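Local coordinates for protein beta-hexosaminidase Amuc_2018 (Akkermansia muciniphila, PDB 6JEB) that hydrolyses terminal non-reducing N-acetylhexosamine residues from beta-N-acetylhexosaminides such as chitobiose and N-glycans, as a family 20 glycosidase, at residues I188-H193 with K234-V239. Numbering follows the deposited sequence. Where two conformers were deposited one is given.
Sequences IDMPGH and KFYASV
Met190 lays its thioether over one face of the Tyr236 ring, a Met-aromatic contact: SD sits 4.1 Å from the ring centroid and only 10° off the normal. The methyl adds a CH-pi contact, Met190 CE lying 3.8 Å from the Tyr236 centroid and 26° off the normal, with Tyr236 CE1 its closest atom at 3.4 Å. The bend at chi3 (80°) turns this methyl from above the ring centre toward the CE1 and CD1 side. Phe235 CD2, from the same helix, lies above the opposite face, so the phenol is held between two neighbours. Beside it, Ile188 CG2 comes obliquely to within 4.0 Å of Tyr236 CE1, while Ile188 CG1 meets Val239 CG1 at 3.8 Å, the two side chains reaching toward each other. One water in the ring plane accepts from Tyr236 OH at 2.7 Å and donates to the backbone Asp189 O at 2.8 Å. Further out, Phe289 and Thr293 of helix 282-299 touch Met190, and Leu243 packs on Ile188. The contact thus joins helix 230-246 to the loop after barrel strand 183-187, where cis-Pro191 stands two residues before active-site His193, hydrogen-bonded to Asp130 and Glu258. This buried, largely apolar contact is probably held mainly by dispersion with a sulfur-ring component, the water providing its polar link.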
loop_
_atom_site.group_PDB
_atom_site.type_symbol
_atom_site.label_atom_id
_atom_site.label_comp_id
_atom_site.label_asym_id
_atom_site.label_seq_id
_atom_site.Cartn_x
_atom_site.Cartn_y
_atom_site.Cartn_z
ATOM N N ILE A 188 -9.938 1.104 7.441
ATOM C CA ILE A 188 -11.315 1.557 7.612
ATOM C C ILE A 188 -11.229 3.075 7.666
ATOM O O ILE A 188 -10.870 3.652 8.701
ATOM C CB ILE A 188 -11.956 0.990 8.885
ATOM C CG1 ILE A 188 -11.728 -0.525 8.996
ATOM C CG2 ILE A 188 -13.447 1.344 8.939
ATOM C CD1 ILE A 188 -12.327 -1.346 7.862
ATOM N N ASP A 189 -11.522 3.737 6.549
ATOM C CA ASP A 189 -11.291 5.174 6.463
ATOM C C ASP A 189 -12.360 5.923 7.270
ATOM O O ASP A 189 -13.564 5.691 7.108
ATOM C CB ASP A 189 -11.276 5.599 4.989
ATOM C CG ASP A 189 -10.624 6.957 4.761
ATOM O OD1 ASP A 189 -10.549 7.764 5.712
ATOM O OD2 ASP A 189 -10.203 7.215 3.601
ATOM N N MET A 190 -11.918 6.797 8.172
ATOM C CA MET A 190 -12.820 7.571 9.013
ATOM C C MET A 190 -12.112 8.860 9.400
ATOM O O MET A 190 -10.878 8.910 9.408
ATOM C CB MET A 190 -13.183 6.779 10.274
ATOM C CG MET A 190 -11.974 6.352 11.081
ATOM S SD MET A 190 -12.410 5.284 12.461
ATOM C CE MET A 190 -12.608 3.729 11.637
ATOM N N PRO A 191 -12.864 9.925 9.735
ATOM C CA PRO A 191 -14.326 9.985 9.803
ATOM C C PRO A 191 -14.997 10.285 8.462
ATOM O O PRO A 191 -16.225 10.182 8.378
ATOM C CB PRO A 191 -14.571 11.126 10.795
ATOM C CG PRO A 191 -13.417 12.075 10.549
ATOM C CD PRO A 191 -12.236 11.173 10.216
ATOM N N GLY A 192 -14.221 10.648 7.445
ATOM C CA GLY A 192 -14.742 10.958 6.132
ATOM C C GLY A 192 -14.604 9.806 5.161
ATOM O O GLY A 192 -14.448 8.642 5.550
ATOM N N HIS A 193 -14.655 10.137 3.871
ATOM C CA HIS A 193 -14.678 9.129 2.812
ATOM C C HIS A 193 -15.704 8.043 3.127
ATOM O O HIS A 193 -15.460 6.844 2.965
ATOM C CB HIS A 193 -13.279 8.557 2.550
ATOM C CG HIS A 193 -12.450 9.418 1.647
ATOM N ND1 HIS A 193 -12.544 9.350 0.273
ATOM C CD2 HIS A 193 -11.539 10.387 1.917
ATOM C CE1 HIS A 193 -11.712 10.224 -0.268
ATOM N NE2 HIS A 193 -11.091 10.869 0.708
ATOM N N LYS A 234 -20.278 1.651 18.918
ATOM C CA LYS A 234 -20.608 0.232 18.880
ATOM C C LYS A 234 -20.262 -0.362 17.522
ATOM O O LYS A 234 -19.743 -1.485 17.441
ATOM C CB LYS A 234 -22.085 0.017 19.199
ATOM C CG LYS A 234 -22.472 -1.449 19.324
ATOM C CD LYS A 234 -23.866 -1.609 19.888
ATOM C CE LYS A 234 -24.236 -3.084 20.049
ATOM N NZ LYS A 234 -25.677 -3.272 20.352
ATOM N N PHE A 235 -20.522 0.386 16.447
ATOM C CA PHE A 235 -20.206 -0.096 15.107
ATOM C C PHE A 235 -18.706 -0.296 14.940
ATOM O O PHE A 235 -18.253 -1.368 14.525
ATOM C CB PHE A 235 -20.731 0.894 14.064
ATOM C CG PHE A 235 -20.293 0.587 12.655
ATOM C CD1 PHE A 235 -20.772 -0.538 11.996
ATOM C CD2 PHE A 235 -19.425 1.433 11.986
ATOM C CE1 PHE A 235 -20.381 -0.823 10.695
ATOM C CE2 PHE A 235 -19.030 1.162 10.672
ATOM C CZ PHE A 235 -19.506 0.036 10.030
ATOM N N TYR A 236 -17.910 0.729 15.258
ATOM C CA TYR A 236 -16.473 0.579 15.043
ATOM C C TYR A 236 -15.862 -0.472 15.960
ATOM O O TYR A 236 -14.908 -1.148 15.561
ATOM C CB TYR A 236 -15.757 1.927 15.139
ATOM C CG TYR A 236 -15.974 2.790 13.914
ATOM C CD1 TYR A 236 -15.746 2.296 12.633
ATOM C CD2 TYR A 236 -16.405 4.099 14.038
ATOM C CE1 TYR A 236 -15.944 3.087 11.514
ATOM C CE2 TYR A 236 -16.605 4.896 12.932
ATOM C CZ TYR A 236 -16.370 4.386 11.668
ATOM O OH TYR A 236 -16.567 5.180 10.557
ATOM N N ALA A 237 -16.389 -0.640 17.179
ATOM C CA ALA A 237 -15.922 -1.745 18.014
ATOM C C ALA A 237 -16.171 -3.083 17.330
ATOM O O ALA A 237 -15.309 -3.971 17.354
ATOM C CB ALA A 237 -16.583 -1.704 19.397
ATOM N N SER A 238 -17.338 -3.236 16.690
ATOM C CA SER A 238 -17.627 -4.472 15.964
ATOM C C SER A 238 -16.707 -4.631 14.767
ATOM O O SER A 238 -16.229 -5.737 14.493
ATOM C CB SER A 238 -19.080 -4.491 15.499
ATOM O OG SER A 238 -19.961 -4.420 16.601
ATOM N N VAL A 239 -16.479 -3.544 14.022
ATOM C CA VAL A 239 -15.545 -3.585 12.898
ATOM C C VAL A 239 -14.175 -4.042 13.377
ATOM O O VAL A 239 -13.562 -4.950 12.801
ATOM C CB VAL A 239 -15.467 -2.210 12.213
ATOM C CG1 VAL A 239 -14.350 -2.199 11.169
ATOM C CG2 VAL A 239 -16.802 -1.852 11.582
HETATM O O HOH W 1 -15.785 4.373 8.131
#